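Local atomic coordinates of putative oxidoreductase yhhX (Escherichia coli K-12, PDB entry 3F4L), a protein that probably acts as an NADP-dependent oxidoreductase of the Gfo/Idh/MocA family, with an inferred activity toward scyllo-inositol. Residues N91-K96 with T120-R125; R126-F131 with M180-S185; A6-G11 with V71-D76; S77-A82 with P97-L102; I146-S151 with K220-T225. All coordinates share one frame; numbering follows the deposited sequence.

Interaction 1 (N91-K96 with T120-R125); sequences NVLVEK and TPYQNR
L93 lays its CD1 methyl across the neighbouring strand of the Rossmann sheet, 3.5 Å from P121 O and 3.8 Å from T120 CG2. With its CG anti to the backbone N (chi1 178°), the leucine sends CD2 on to the Y122 ring, which it meets obliquely. Strands 91-94 and 119-121 are the two parallel strands of a beta-alpha-beta unit, connected through helix 102-115. Within the chain, strand 119-121 is an edge strand of this sheet. The ladder is short: T120 N donates to V92 O at 2.9 Å, V94 N donates to T120 O at 2.8 Å, and a weak third bond runs from Y122 N to V94 O, its N-H...O angle only 128°. Past the ladder the chains diverge, and side chains take over. E95 passes CG by the tyrosine ring while its carboxylate is held by H18 and S13, and Y122 OH is bonded to Y17 O. K96 is bent at chi2 and chi3, which folds its chain back over the other segment and brings CD to 3.4 Å from Y122 O. The ammonium ends near the plane of the tyrosine ring, at its edge, with K96 NZ 3.8 Å from Y122 CD2.

Interaction 2 (R126-F131 with M180-S185); sequences RFDSCF and MDQIIS
R126 and D181 form a bidentate salt bridge, a buried contact that ties the entry to helix 129-140 to helix 171-187 of the alpha/beta domain of this Gfo/Idh/MocA-family protein. The grip is side-on: R126 NE donates to D181 OD2 at 2.8 Å and R126 NH2 to D181 OD1, also at 2.8 Å. Both oxygens are met on their syn sides, and the NE bond is nearly straight at 172°. The guanidinium and carboxylate planes lie 25° apart, so the side-on pair is twisted. E321 is a second acidic partner of NH2. An alanine in place of R126 would probably leave the buried D181 carboxylate without its charged mate and open a gap beside S185.

Packing is built on faces. S185 CB sits over the centre of the guanidinium, 3.5 Å from R126 CZ. The Q182 side chain lies across one face of F131, its amide stacked 19° from the ring plane, and CG makes a CH-pi contact 4.1 Å from the ring centroid.

Polar links add to the packing. S185 OG donates to Q182 O within the helix, and Q182 NE2 also bonds R125 O. Water 1 donates to D128 OD2, itself salt-bridged to R125, and accepts from Q182 NE2 at 3.0 Å.

Interaction 3 (A6-G11 with V71-D76); sequences AFIGFG and VCTHAD
I8 CG2 stands anti to the backbone N, a torsion that sets this methyl beside T73 CG2 at 3.6 Å, the two side chains pointing the same way. In C72, with chi1 at -50°, SG is anti to the carbonyl carbon and reaches the edge of the F7 ring. The sulfur lies in the ring plane, 4.0 Å from F7 CD2, an edge-on sulfur-aromatic contact.

The backbone link is a single bond, C72 N to I8 O, 2.7 Å long with an N-H...O angle of 161°. T73 N is also near I8 O, but its poor angle excludes a second bond. Alongside, I8 and V71 pair as a parallel bridge with CA atoms 4.8 Å apart. This is where strands 3-8 and 66-71 end at the C-terminal edge of the Rossmann sheet, the edge at which such folds bind their dinucleotide; the turn 9-11 leads into helix 12-22, consistent with the glycine-rich turn of that fold.

G9 has positive phi (113°), and a CB there would jam against the carbonyl O of I8 as well as clash with C72 C, so the backbone calls for glycine. T73 OG1 is bonded to S77 OG, while the T73 CG2 methyl packs 3.5 Å from I8 O.

Interaction 4 (S77-A82 with P97-L102); sequences SHFEYA and PFTPTL
The first turn of helix 78-87 in the Rossmann domain meets the loop that follows strand 91-94, and H78 carries the contact. Its ND1 donates to P97 O at 2.7 Å, with an N-H...O angle of 159°. The acceptor lies close to the imidazole plane, 13° out of it, whereas seen from the carbonyl the donor is tilted 32° from the C=O plane. The rotation of the ring is fixed from two sides, because H78 NE2 is bonded to T73 O: both ring nitrogens face backbone oxygens. The proline is preceded by a cis peptide bond, and its side chain crosses that of H78 at about a right angle, P97 CD lying 3.8 Å from H78 CE1. Beside this bond F98 O is buried without a polar partner in the model, 3.7 Å from H78 CB.

One residue along the helix, F79 extends the interface by apolar packing. Its CB approaches P100 CD at 4.3 Å, and its ring continues onto helix 102-115, whose N-cap T101 bonds the backbone N of Q104. T99 OG1 is tied to T101 O within the loop, while T99 CG2 touches the edge of the phenylalanine ring, 4.2 Å from F79 CD1.

Interaction 5 (I146-S151 with K220-T225); sequences IVEVES and KAIVKT
E148 and K220 lie side by side on one face of a parallel strand pair, pointing the same way, but their charged ends stop short of a salt bridge, E148 OE1 lying 4.3 Å from K220 NZ.

Strands 146-151 and 220-225 run 10° from parallel, and five N-H...O bonds alternate between them. The tightest are I222 N to V149 O and S151 N to I222 O, both 2.7 Å; K220 N to V147 O is longer, 3.2 Å, its donor above the carbonyl plane. V147 and E148 both face H239 in a classic beta bulge at the edge toward strand 236-240.

V149 CB meets A221 CB at 4.2 Å on the face covered by helix 171-187. On the opposite face, E150 CG packs 4.1 Å from I222 CG2.

Charge is settled largely across the dimer. E148 OE2 pairs with K224 of the second subunit, and K220 NZ with D196 and E211 of that subunit. Within the chain K224 NZ also pairs with E211 and donates to water 2, which donates to E150 OE2 at 3.2 Å. A leucine in place of E148 would remove the carboxylate, and K224 of the second subunit would probably be left short of one counter-charge. The charged face of this C-terminal-domain sheet is therefore a subunit interface, where buried lysines and acids probably offset one another.

Overall arrangement
Interactions 1, 3 and 4 share the Rossmann domain, with centres about 11 Å apart in each pairing. Strand 66-71 links interactions 1 and 3: L93 O lies 2.9 Å from V71 N, and E95 N 3.1 Å from V71 O, both probable hydrogen bonds. Interaction 4 joins interaction 3 through H78 NE2 and T73 O, 2.9 Å apart. Interaction 2 continues from interaction 1 along the chain, R125 O meeting Q182 NE2 at 2.7 Å, and touches interaction 5 where I183 CG2 packs 3.4 Å from A221 CB. Interactions 3 and 5, their centres about 32 Å apart, mark the probable dinucleotide-binding edge and the dimer face, on opposite sides of the chain's centre.

Interaction 1 (N91-K96 with T120-R125)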
# COMPACT_ATOMS: atom_id res chain seq x y z
N ASN A 91 -32.54 6.45 24.32
CA ASN A 91 -31.15 6.44 23.90
C ASN A 91 -31.21 5.71 22.56
O ASN A 91 -32.07 4.84 22.38
CB ASN A 91 -30.29 5.67 24.89
CG ASN A 91 -30.16 6.40 26.20
OD1 ASN A 91 -29.51 7.44 26.28
ND2 ASN A 91 -30.79 5.87 27.24
N VAL A 92 -30.31 6.04 21.64
CA VAL A 92 -30.35 5.42 20.32
C VAL A 92 -29.02 4.87 19.79
O VAL A 92 -27.98 5.54 19.86
CB VAL A 92 -30.90 6.43 19.27
CG1 VAL A 92 -30.88 5.82 17.88
CG2 VAL A 92 -32.32 6.86 19.64
N LEU A 93 -29.09 3.65 19.26
CA LEU A 93 -27.94 2.97 18.65
C LEU A 93 -28.32 2.82 17.18
O LEU A 93 -29.35 2.21 16.85
CB LEU A 93 -27.70 1.61 19.31
CG LEU A 93 -26.57 0.72 18.77
CD1 LEU A 93 -25.21 1.41 18.92
CD2 LEU A 93 -26.56 -0.60 19.54
N VAL A 94 -27.51 3.36 16.28
CA VAL A 94 -27.82 3.31 14.86
C VAL A 94 -26.84 2.52 14.00
O VAL A 94 -25.63 2.72 14.08
CB VAL A 94 -27.92 4.73 14.27
CG1 VAL A 94 -28.56 4.67 12.89
CG2 VAL A 94 -28.72 5.64 15.19
N GLU A 95 -27.37 1.64 13.16
CA GLU A 95 -26.54 0.84 12.26
C GLU A 95 -26.02 1.69 11.11
O GLU A 95 -26.58 2.74 10.80
CB GLU A 95 -27.32 -0.34 11.70
CG GLU A 95 -27.24 -1.59 12.54
CD GLU A 95 -27.68 -2.81 11.78
OE1 GLU A 95 -27.41 -3.94 12.25
OE2 GLU A 95 -28.29 -2.64 10.70
N LYS A 96 -24.95 1.23 10.46
CA LYS A 96 -24.36 1.95 9.33
C LYS A 96 -25.38 2.15 8.21
O LYS A 96 -26.12 1.22 7.87
CB LYS A 96 -23.15 1.16 8.79
CG LYS A 96 -22.08 0.85 9.84
CD LYS A 96 -22.52 -0.23 10.85
CE LYS A 96 -22.70 -1.59 10.18
NZ LYS A 96 -22.84 -2.73 11.14
N THR A 120 -25.54 6.99 19.14
CA THR A 120 -24.25 6.54 18.64
C THR A 120 -24.38 5.49 17.54
O THR A 120 -25.39 4.80 17.45
CB THR A 120 -23.42 5.92 19.80
OG1 THR A 120 -22.17 5.43 19.30
CG2 THR A 120 -24.18 4.74 20.43
N PRO A 121 -23.36 5.39 16.68
CA PRO A 121 -23.40 4.39 15.61
C PRO A 121 -22.99 3.04 16.21
O PRO A 121 -22.50 2.98 17.34
CB PRO A 121 -22.37 4.92 14.61
CG PRO A 121 -21.34 5.54 15.51
CD PRO A 121 -22.20 6.29 16.52
N TYR A 122 -23.20 1.96 15.46
CA TYR A 122 -22.86 0.61 15.88
C TYR A 122 -21.53 0.25 15.22
O TYR A 122 -21.51 -0.19 14.07
CB TYR A 122 -23.97 -0.36 15.42
CG TYR A 122 -23.79 -1.83 15.78
CD1 TYR A 122 -23.63 -2.23 17.11
CD2 TYR A 122 -23.83 -2.81 14.80
CE1 TYR A 122 -23.52 -3.59 17.44
CE2 TYR A 122 -23.72 -4.16 15.12
CZ TYR A 122 -23.57 -4.54 16.44
OH TYR A 122 -23.46 -5.86 16.75
N GLN A 123 -20.42 0.46 15.92
CA GLN A 123 -19.11 0.15 15.37
C GLN A 123 -18.58 -1.12 16.03
O GLN A 123 -17.62 -1.09 16.78
CB GLN A 123 -18.13 1.31 15.61
CG GLN A 123 -18.58 2.62 14.97
CD GLN A 123 -18.69 2.54 13.45
OE1 GLN A 123 -18.28 1.55 12.84
NE2 GLN A 123 -19.22 3.59 12.83
N ASN A 124 -19.24 -2.24 15.73
CA ASN A 124 -18.87 -3.52 16.31
C ASN A 124 -17.48 -4.01 15.91
O ASN A 124 -16.88 -4.80 16.63
CB ASN A 124 -19.93 -4.58 15.95
CG ASN A 124 -20.09 -4.78 14.44
OD1 ASN A 124 -20.28 -3.83 13.69
ND2 ASN A 124 -20.04 -6.03 14.00
N ARG A 125 -16.95 -3.55 14.78
CA ARG A 125 -15.63 -4.03 14.36
C ARG A 125 -14.50 -3.49 15.22
O ARG A 125 -13.31 -3.77 14.99
CB ARG A 125 -15.40 -3.74 12.87
CG ARG A 125 -16.50 -4.35 11.98
CD ARG A 125 -16.01 -4.77 10.59
NE ARG A 125 -15.27 -6.02 10.66
CZ ARG A 125 -15.67 -7.17 10.12
NH1 ARG A 125 -16.80 -7.26 9.44
NH2 ARG A 125 -14.93 -8.25 10.30

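Interaction 2 (R126-F131 with M180-S185)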
# COMPACT_ATOMS: atom_id res chain seq x y z
N ARG A 126 -14.86 -2.71 16.24
CA ARG A 126 -13.86 -2.21 17.16
C ARG A 126 -13.54 -3.37 18.07
O ARG A 126 -12.60 -3.33 18.86
CB ARG A 126 -14.41 -1.04 17.97
CG ARG A 126 -14.48 0.24 17.16
CD ARG A 126 -14.73 1.45 18.04
NE ARG A 126 -14.75 2.67 17.24
CZ ARG A 126 -14.64 3.89 17.75
NH1 ARG A 126 -14.50 4.05 19.06
NH2 ARG A 126 -14.64 4.95 16.96
N PHE A 127 -14.34 -4.42 17.96
CA PHE A 127 -14.14 -5.60 18.77
C PHE A 127 -13.82 -6.83 17.92
O PHE A 127 -14.09 -7.95 18.33
CB PHE A 127 -15.36 -5.84 19.67
CG PHE A 127 -15.64 -4.69 20.59
CD1 PHE A 127 -14.72 -4.33 21.57
CD2 PHE A 127 -16.79 -3.92 20.43
CE1 PHE A 127 -14.93 -3.21 22.38
CE2 PHE A 127 -17.01 -2.80 21.24
CZ PHE A 127 -16.08 -2.44 22.21
N ASP A 128 -13.25 -6.60 16.73
CA ASP A 128 -12.82 -7.69 15.85
C ASP A 128 -11.51 -8.18 16.46
O ASP A 128 -10.68 -7.36 16.87
CB ASP A 128 -12.56 -7.19 14.43
CG ASP A 128 -13.73 -7.43 13.50
OD1 ASP A 128 -14.64 -8.23 13.85
OD2 ASP A 128 -13.73 -6.84 12.39
N SER A 129 -11.31 -9.50 16.51
CA SER A 129 -10.10 -10.05 17.10
C SER A 129 -8.82 -9.60 16.40
O SER A 129 -7.82 -9.33 17.06
CB SER A 129 -10.15 -11.59 17.10
OG SER A 129 -10.28 -12.08 15.80
N CYS A 130 -8.84 -9.54 15.07
CA CYS A 130 -7.68 -9.10 14.30
C CYS A 130 -7.28 -7.68 14.71
O CYS A 130 -6.12 -7.40 15.02
CB CYS A 130 -8.01 -9.15 12.80
SG CYS A 130 -9.68 -8.57 12.36
N PHE A 131 -8.26 -6.78 14.70
CA PHE A 131 -8.04 -5.40 15.09
C PHE A 131 -7.53 -5.29 16.52
O PHE A 131 -6.54 -4.59 16.79
CB PHE A 131 -9.35 -4.61 14.94
CG PHE A 131 -9.27 -3.22 15.49
CD1 PHE A 131 -8.43 -2.28 14.91
CD2 PHE A 131 -9.99 -2.87 16.63
CE1 PHE A 131 -8.32 -0.99 15.45
CE2 PHE A 131 -9.89 -1.59 17.18
CZ PHE A 131 -9.05 -0.65 16.59
N MSE A 180 -12.12 2.51 8.41
CA MSE A 180 -11.61 3.83 8.77
C MSE A 180 -11.93 4.14 10.23
O MSE A 180 -11.16 4.82 10.91
CB MSE A 180 -12.19 4.93 7.87
CG MSE A 180 -11.66 4.92 6.44
SE MSE A 180 -11.73 6.71 5.66
CE MSE A 180 -13.64 6.94 5.68
N ASP A 181 -13.07 3.66 10.71
CA ASP A 181 -13.46 3.87 12.11
C ASP A 181 -12.41 3.26 13.04
O ASP A 181 -12.07 3.84 14.08
CB ASP A 181 -14.81 3.23 12.40
CG ASP A 181 -15.15 3.26 13.88
OD1 ASP A 181 -15.53 4.34 14.39
OD2 ASP A 181 -15.02 2.20 14.53
N GLN A 182 -11.88 2.09 12.68
CA GLN A 182 -10.86 1.45 13.51
C GLN A 182 -9.62 2.34 13.59
O GLN A 182 -9.05 2.52 14.66
CB GLN A 182 -10.46 0.10 12.91
CG GLN A 182 -11.57 -0.94 12.93
CD GLN A 182 -11.14 -2.26 12.30
OE1 GLN A 182 -10.48 -2.28 11.27
NE2 GLN A 182 -11.54 -3.38 12.92
N ILE A 183 -9.20 2.90 12.45
CA ILE A 183 -8.02 3.75 12.44
C ILE A 183 -8.28 5.01 13.26
O ILE A 183 -7.44 5.45 14.05
CB ILE A 183 -7.62 4.16 10.98
CG1 ILE A 183 -7.22 2.91 10.19
CG2 ILE A 183 -6.47 5.15 11.01
CD1 ILE A 183 -6.17 2.03 10.90
N ILE A 184 -9.46 5.59 13.08
CA ILE A 184 -9.83 6.79 13.81
C ILE A 184 -9.86 6.53 15.33
O ILE A 184 -9.43 7.37 16.11
CB ILE A 184 -11.19 7.33 13.30
CG1 ILE A 184 -10.99 7.93 11.90
CG2 ILE A 184 -11.76 8.36 14.25
CD1 ILE A 184 -12.27 8.16 11.13
N SER A 185 -10.36 5.37 15.75
CA SER A 185 -10.42 5.06 17.17
C SER A 185 -9.01 4.97 17.78
O SER A 185 -8.83 5.15 18.97
CB SER A 185 -11.15 3.74 17.42
OG SER A 185 -10.31 2.63 17.13
O HOH W 1 -11.30 -6.01 11.54

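Interaction 3 (A6-G11 with V71-D76)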
# COMPACT_ATOMS: atom_id res chain seq x y z
N ALA A 6 -35.34 -2.06 22.30
CA ALA A 6 -36.25 -2.36 21.21
C ALA A 6 -35.56 -2.13 19.87
O ALA A 6 -34.70 -1.26 19.73
CB ALA A 6 -37.50 -1.49 21.31
N PHE A 7 -35.93 -2.92 18.87
CA PHE A 7 -35.33 -2.77 17.56
C PHE A 7 -36.29 -2.22 16.53
O PHE A 7 -37.46 -2.61 16.49
CB PHE A 7 -34.79 -4.10 17.04
CG PHE A 7 -33.61 -4.60 17.78
CD1 PHE A 7 -33.75 -5.22 19.02
CD2 PHE A 7 -32.33 -4.41 17.26
CE1 PHE A 7 -32.62 -5.65 19.72
CE2 PHE A 7 -31.20 -4.83 17.96
CZ PHE A 7 -31.34 -5.45 19.19
N ILE A 8 -35.79 -1.30 15.72
CA ILE A 8 -36.57 -0.76 14.62
C ILE A 8 -35.96 -1.47 13.42
O ILE A 8 -34.84 -1.14 12.99
CB ILE A 8 -36.37 0.75 14.43
CG1 ILE A 8 -36.68 1.50 15.72
CG2 ILE A 8 -37.26 1.24 13.30
CD1 ILE A 8 -38.05 1.27 16.25
N GLY A 9 -36.67 -2.46 12.91
CA GLY A 9 -36.18 -3.22 11.78
C GLY A 9 -35.89 -4.64 12.20
O GLY A 9 -35.31 -4.89 13.26
N PHE A 10 -36.29 -5.60 11.38
CA PHE A 10 -36.04 -7.00 11.71
C PHE A 10 -35.51 -7.74 10.49
O PHE A 10 -36.07 -8.73 10.06
CB PHE A 10 -37.33 -7.66 12.20
CG PHE A 10 -37.12 -9.03 12.79
CD1 PHE A 10 -36.15 -9.24 13.75
CD2 PHE A 10 -37.91 -10.11 12.39
CE1 PHE A 10 -35.97 -10.50 14.33
CE2 PHE A 10 -37.74 -11.37 12.96
CZ PHE A 10 -36.76 -11.56 13.93
N GLY A 11 -34.42 -7.23 9.93
CA GLY A 11 -33.82 -7.86 8.76
C GLY A 11 -32.66 -8.75 9.17
O GLY A 11 -32.56 -9.17 10.33
N VAL A 71 -31.82 1.22 15.69
CA VAL A 71 -32.32 1.43 14.34
C VAL A 71 -31.54 0.61 13.32
O VAL A 71 -30.36 0.87 13.07
CB VAL A 71 -32.24 2.91 13.97
CG1 VAL A 71 -32.88 3.14 12.61
CG2 VAL A 71 -32.93 3.74 15.05
N CYS A 72 -32.21 -0.39 12.74
CA CYS A 72 -31.60 -1.29 11.76
C CYS A 72 -32.39 -1.35 10.46
O CYS A 72 -32.35 -2.36 9.77
CB CYS A 72 -31.55 -2.71 12.32
SG CYS A 72 -30.85 -2.83 13.95
N THR A 73 -33.11 -0.28 10.14
CA THR A 73 -33.90 -0.23 8.92
C THR A 73 -33.02 0.18 7.74
O THR A 73 -31.79 0.11 7.81
CB THR A 73 -35.07 0.79 9.02
OG1 THR A 73 -34.54 2.08 9.38
CG2 THR A 73 -36.09 0.34 10.06
N HIS A 74 -33.67 0.61 6.67
CA HIS A 74 -32.97 1.05 5.48
C HIS A 74 -32.23 2.34 5.80
O HIS A 74 -32.75 3.22 6.49
CB HIS A 74 -33.97 1.29 4.35
CG HIS A 74 -33.34 1.64 3.04
ND1 HIS A 74 -32.57 2.77 2.86
CD2 HIS A 74 -33.39 1.01 1.84
CE1 HIS A 74 -32.16 2.82 1.60
NE2 HIS A 74 -32.64 1.76 0.96
N ALA A 75 -31.00 2.45 5.30
CA ALA A 75 -30.17 3.63 5.53
C ALA A 75 -30.94 4.95 5.45
O ALA A 75 -30.78 5.83 6.31
CB ALA A 75 -29.02 3.65 4.53
N ASP A 76 -31.77 5.10 4.42
CA ASP A 76 -32.53 6.33 4.21
C ASP A 76 -33.50 6.72 5.31
O ASP A 76 -34.00 7.85 5.31
CB ASP A 76 -33.31 6.26 2.90
CG ASP A 76 -32.42 6.39 1.69
OD1 ASP A 76 -31.62 7.35 1.64
OD2 ASP A 76 -32.52 5.53 0.78

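Interaction 4 (S77-A82 with P97-L102)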
# COMPACT_ATOMS: atom_id res chain seq x y z
N SER A 77 -33.77 5.82 6.24
CA SER A 77 -34.70 6.15 7.31
C SER A 77 -34.02 6.26 8.67
O SER A 77 -34.69 6.52 9.68
CB SER A 77 -35.84 5.12 7.35
OG SER A 77 -35.36 3.81 7.62
N HIS A 78 -32.71 6.08 8.70
CA HIS A 78 -31.97 6.16 9.96
C HIS A 78 -32.11 7.50 10.67
O HIS A 78 -32.37 7.54 11.87
CB HIS A 78 -30.48 5.87 9.73
CG HIS A 78 -30.18 4.43 9.45
ND1 HIS A 78 -28.90 3.94 9.35
CD2 HIS A 78 -31.00 3.37 9.24
CE1 HIS A 78 -28.94 2.65 9.08
NE2 HIS A 78 -30.21 2.28 9.02
N PHE A 79 -31.94 8.60 9.95
CA PHE A 79 -32.05 9.90 10.60
C PHE A 79 -33.44 10.10 11.20
O PHE A 79 -33.57 10.50 12.36
CB PHE A 79 -31.79 11.04 9.61
CG PHE A 79 -32.04 12.40 10.19
CD1 PHE A 79 -31.14 12.94 11.11
CD2 PHE A 79 -33.19 13.11 9.87
CE1 PHE A 79 -31.40 14.17 11.71
CE2 PHE A 79 -33.45 14.34 10.47
CZ PHE A 79 -32.55 14.87 11.39
N GLU A 80 -34.46 9.82 10.40
CA GLU A 80 -35.84 9.98 10.82
C GLU A 80 -36.20 9.17 12.06
O GLU A 80 -36.77 9.70 13.01
CB GLU A 80 -36.79 9.63 9.67
CG GLU A 80 -38.25 9.96 9.92
CD GLU A 80 -38.47 11.44 10.20
OE1 GLU A 80 -39.64 11.83 10.46
OE2 GLU A 80 -37.49 12.22 10.15
N TYR A 81 -35.87 7.88 12.05
CA TYR A 81 -36.16 7.04 13.21
C TYR A 81 -35.34 7.45 14.44
O TYR A 81 -35.85 7.46 15.56
CB TYR A 81 -35.90 5.56 12.90
CG TYR A 81 -36.99 4.90 12.09
CD1 TYR A 81 -38.32 4.95 12.50
CD2 TYR A 81 -36.69 4.22 10.90
CE1 TYR A 81 -39.33 4.33 11.76
CE2 TYR A 81 -37.70 3.60 10.15
CZ TYR A 81 -39.01 3.66 10.59
OH TYR A 81 -40.00 3.05 9.87
N ALA A 82 -34.07 7.77 14.24
CA ALA A 82 -33.21 8.18 15.35
C ALA A 82 -33.75 9.44 16.02
O ALA A 82 -33.82 9.51 17.24
CB ALA A 82 -31.78 8.42 14.85
N PRO A 97 -25.47 3.36 7.64
CA PRO A 97 -24.71 4.58 7.93
C PRO A 97 -25.45 5.38 9.01
O PRO A 97 -26.67 5.41 9.02
CB PRO A 97 -24.70 5.33 6.59
CG PRO A 97 -25.49 4.44 5.62
CD PRO A 97 -26.36 3.59 6.49
N PHE A 98 -24.70 6.02 9.89
CA PHE A 98 -25.27 6.82 10.98
C PHE A 98 -26.34 7.77 10.44
O PHE A 98 -27.48 7.76 10.90
CB PHE A 98 -24.16 7.63 11.65
CG PHE A 98 -24.55 8.21 12.97
CD1 PHE A 98 -25.07 7.39 13.98
CD2 PHE A 98 -24.40 9.57 13.22
CE1 PHE A 98 -25.44 7.93 15.21
CE2 PHE A 98 -24.77 10.11 14.45
CZ PHE A 98 -25.29 9.29 15.45
N THR A 99 -25.96 8.58 9.46
CA THR A 99 -26.86 9.52 8.82
C THR A 99 -26.39 9.68 7.39
O THR A 99 -25.26 9.31 7.07
CB THR A 99 -26.84 10.92 9.48
OG1 THR A 99 -25.49 11.38 9.61
CG2 THR A 99 -27.50 10.88 10.85
N PRO A 100 -27.25 10.21 6.51
CA PRO A 100 -26.83 10.38 5.12
C PRO A 100 -25.77 11.47 5.00
O PRO A 100 -24.93 11.42 4.09
CB PRO A 100 -28.12 10.77 4.41
CG PRO A 100 -29.20 10.14 5.26
CD PRO A 100 -28.70 10.45 6.65
N THR A 101 -25.80 12.43 5.91
CA THR A 101 -24.87 13.55 5.86
C THR A 101 -24.27 14.00 7.19
O THR A 101 -24.76 13.65 8.27
CB THR A 101 -25.53 14.79 5.24
OG1 THR A 101 -26.43 15.38 6.19
CG2 THR A 101 -26.31 14.39 4.00
N LEU A 102 -23.21 14.80 7.09
CA LEU A 102 -22.50 15.33 8.25
C LEU A 102 -23.40 16.25 9.07
O LEU A 102 -23.44 16.18 10.30
CB LEU A 102 -21.26 16.08 7.75
CG LEU A 102 -20.20 16.58 8.74
CD1 LEU A 102 -19.68 15.42 9.58
CD2 LEU A 102 -19.05 17.22 7.95

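Interaction 5 (I146-S151 with K220-T225)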
# COMPACT_ATOMS: atom_id res chain seq x y z
N ILE A 146 5.18 4.55 16.04
CA ILE A 146 4.50 3.98 14.87
C ILE A 146 4.59 4.90 13.66
O ILE A 146 4.32 6.09 13.76
CB ILE A 146 3.02 3.73 15.19
CG1 ILE A 146 2.91 2.87 16.46
CG2 ILE A 146 2.33 3.07 14.00
CD1 ILE A 146 3.70 1.58 16.38
N VAL A 147 4.97 4.34 12.51
CA VAL A 147 5.07 5.15 11.31
C VAL A 147 4.12 4.70 10.21
O VAL A 147 3.79 5.49 9.33
CB VAL A 147 6.52 5.19 10.77
CG1 VAL A 147 7.40 5.91 11.78
CG2 VAL A 147 7.03 3.78 10.52
N GLU A 148 3.66 3.45 10.26
CA GLU A 148 2.74 3.00 9.23
C GLU A 148 1.81 1.88 9.69
O GLU A 148 2.21 0.96 10.40
CB GLU A 148 3.50 2.56 7.97
CG GLU A 148 2.57 2.37 6.77
CD GLU A 148 3.22 2.75 5.44
OE1 GLU A 148 3.85 3.82 5.37
OE2 GLU A 148 3.09 1.98 4.46
N VAL A 149 0.56 1.99 9.28
CA VAL A 149 -0.47 1.02 9.59
C VAL A 149 -1.16 0.74 8.26
O VAL A 149 -1.41 1.66 7.47
CB VAL A 149 -1.50 1.58 10.62
CG1 VAL A 149 -2.66 0.60 10.83
CG2 VAL A 149 -0.81 1.83 11.95
N GLU A 150 -1.44 -0.53 7.98
CA GLU A 150 -2.09 -0.89 6.74
C GLU A 150 -3.20 -1.89 7.07
O GLU A 150 -2.96 -2.91 7.70
CB GLU A 150 -1.08 -1.51 5.78
CG GLU A 150 -1.52 -1.59 4.33
CD GLU A 150 -0.40 -2.05 3.40
OE1 GLU A 150 0.72 -1.51 3.48
OE2 GLU A 150 -0.64 -2.96 2.57
N SER A 151 -4.42 -1.56 6.64
CA SER A 151 -5.58 -2.41 6.87
C SER A 151 -6.20 -2.85 5.55
O SER A 151 -6.43 -2.03 4.65
CB SER A 151 -6.62 -1.64 7.69
OG SER A 151 -7.82 -2.37 7.79
N LYS A 220 1.33 7.39 8.74
CA LYS A 220 0.38 7.16 7.66
C LYS A 220 -0.37 5.84 7.89
O LYS A 220 0.26 4.79 8.07
CB LYS A 220 1.06 7.13 6.28
CG LYS A 220 0.06 7.01 5.11
CD LYS A 220 0.70 7.03 3.73
CE LYS A 220 1.38 5.72 3.38
NZ LYS A 220 2.00 5.78 2.01
N ALA A 221 -1.69 5.92 7.89
CA ALA A 221 -2.55 4.76 8.07
C ALA A 221 -3.29 4.53 6.76
O ALA A 221 -4.00 5.41 6.26
CB ALA A 221 -3.55 5.00 9.20
N ILE A 222 -3.14 3.33 6.22
CA ILE A 222 -3.76 2.95 4.96
C ILE A 222 -4.93 1.99 5.15
O ILE A 222 -4.82 0.99 5.85
CB ILE A 222 -2.70 2.30 4.05
CG1 ILE A 222 -1.66 3.36 3.65
CG2 ILE A 222 -3.36 1.70 2.82
CD1 ILE A 222 -0.48 2.80 2.86
N VAL A 223 -6.06 2.31 4.53
CA VAL A 223 -7.23 1.46 4.60
C VAL A 223 -7.63 1.17 3.16
O VAL A 223 -7.83 2.09 2.37
CB VAL A 223 -8.42 2.15 5.29
CG1 VAL A 223 -9.64 1.30 5.16
CG2 VAL A 223 -8.10 2.41 6.76
N LYS A 224 -7.74 -0.11 2.80
CA LYS A 224 -8.10 -0.41 1.44
C LYS A 224 -8.83 -1.73 1.26
O LYS A 224 -8.70 -2.65 2.06
CB LYS A 224 -6.85 -0.39 0.56
CG LYS A 224 -5.74 -1.32 1.02
CD LYS A 224 -4.43 -1.06 0.29
CE LYS A 224 -4.52 -1.42 -1.18
NZ LYS A 224 -3.24 -1.13 -1.89
N THR A 225 -9.64 -1.77 0.21
CA THR A 225 -10.40 -2.97 -0.13
C THR A 225 -10.53 -3.08 -1.63
O THR A 225 -10.51 -2.09 -2.35
CB THR A 225 -11.83 -3.00 0.47
OG1 THR A 225 -12.75 -2.41 -0.46
CG2 THR A 225 -11.90 -2.28 1.78
O HOH W 2 -1.10 -2.17 -0.52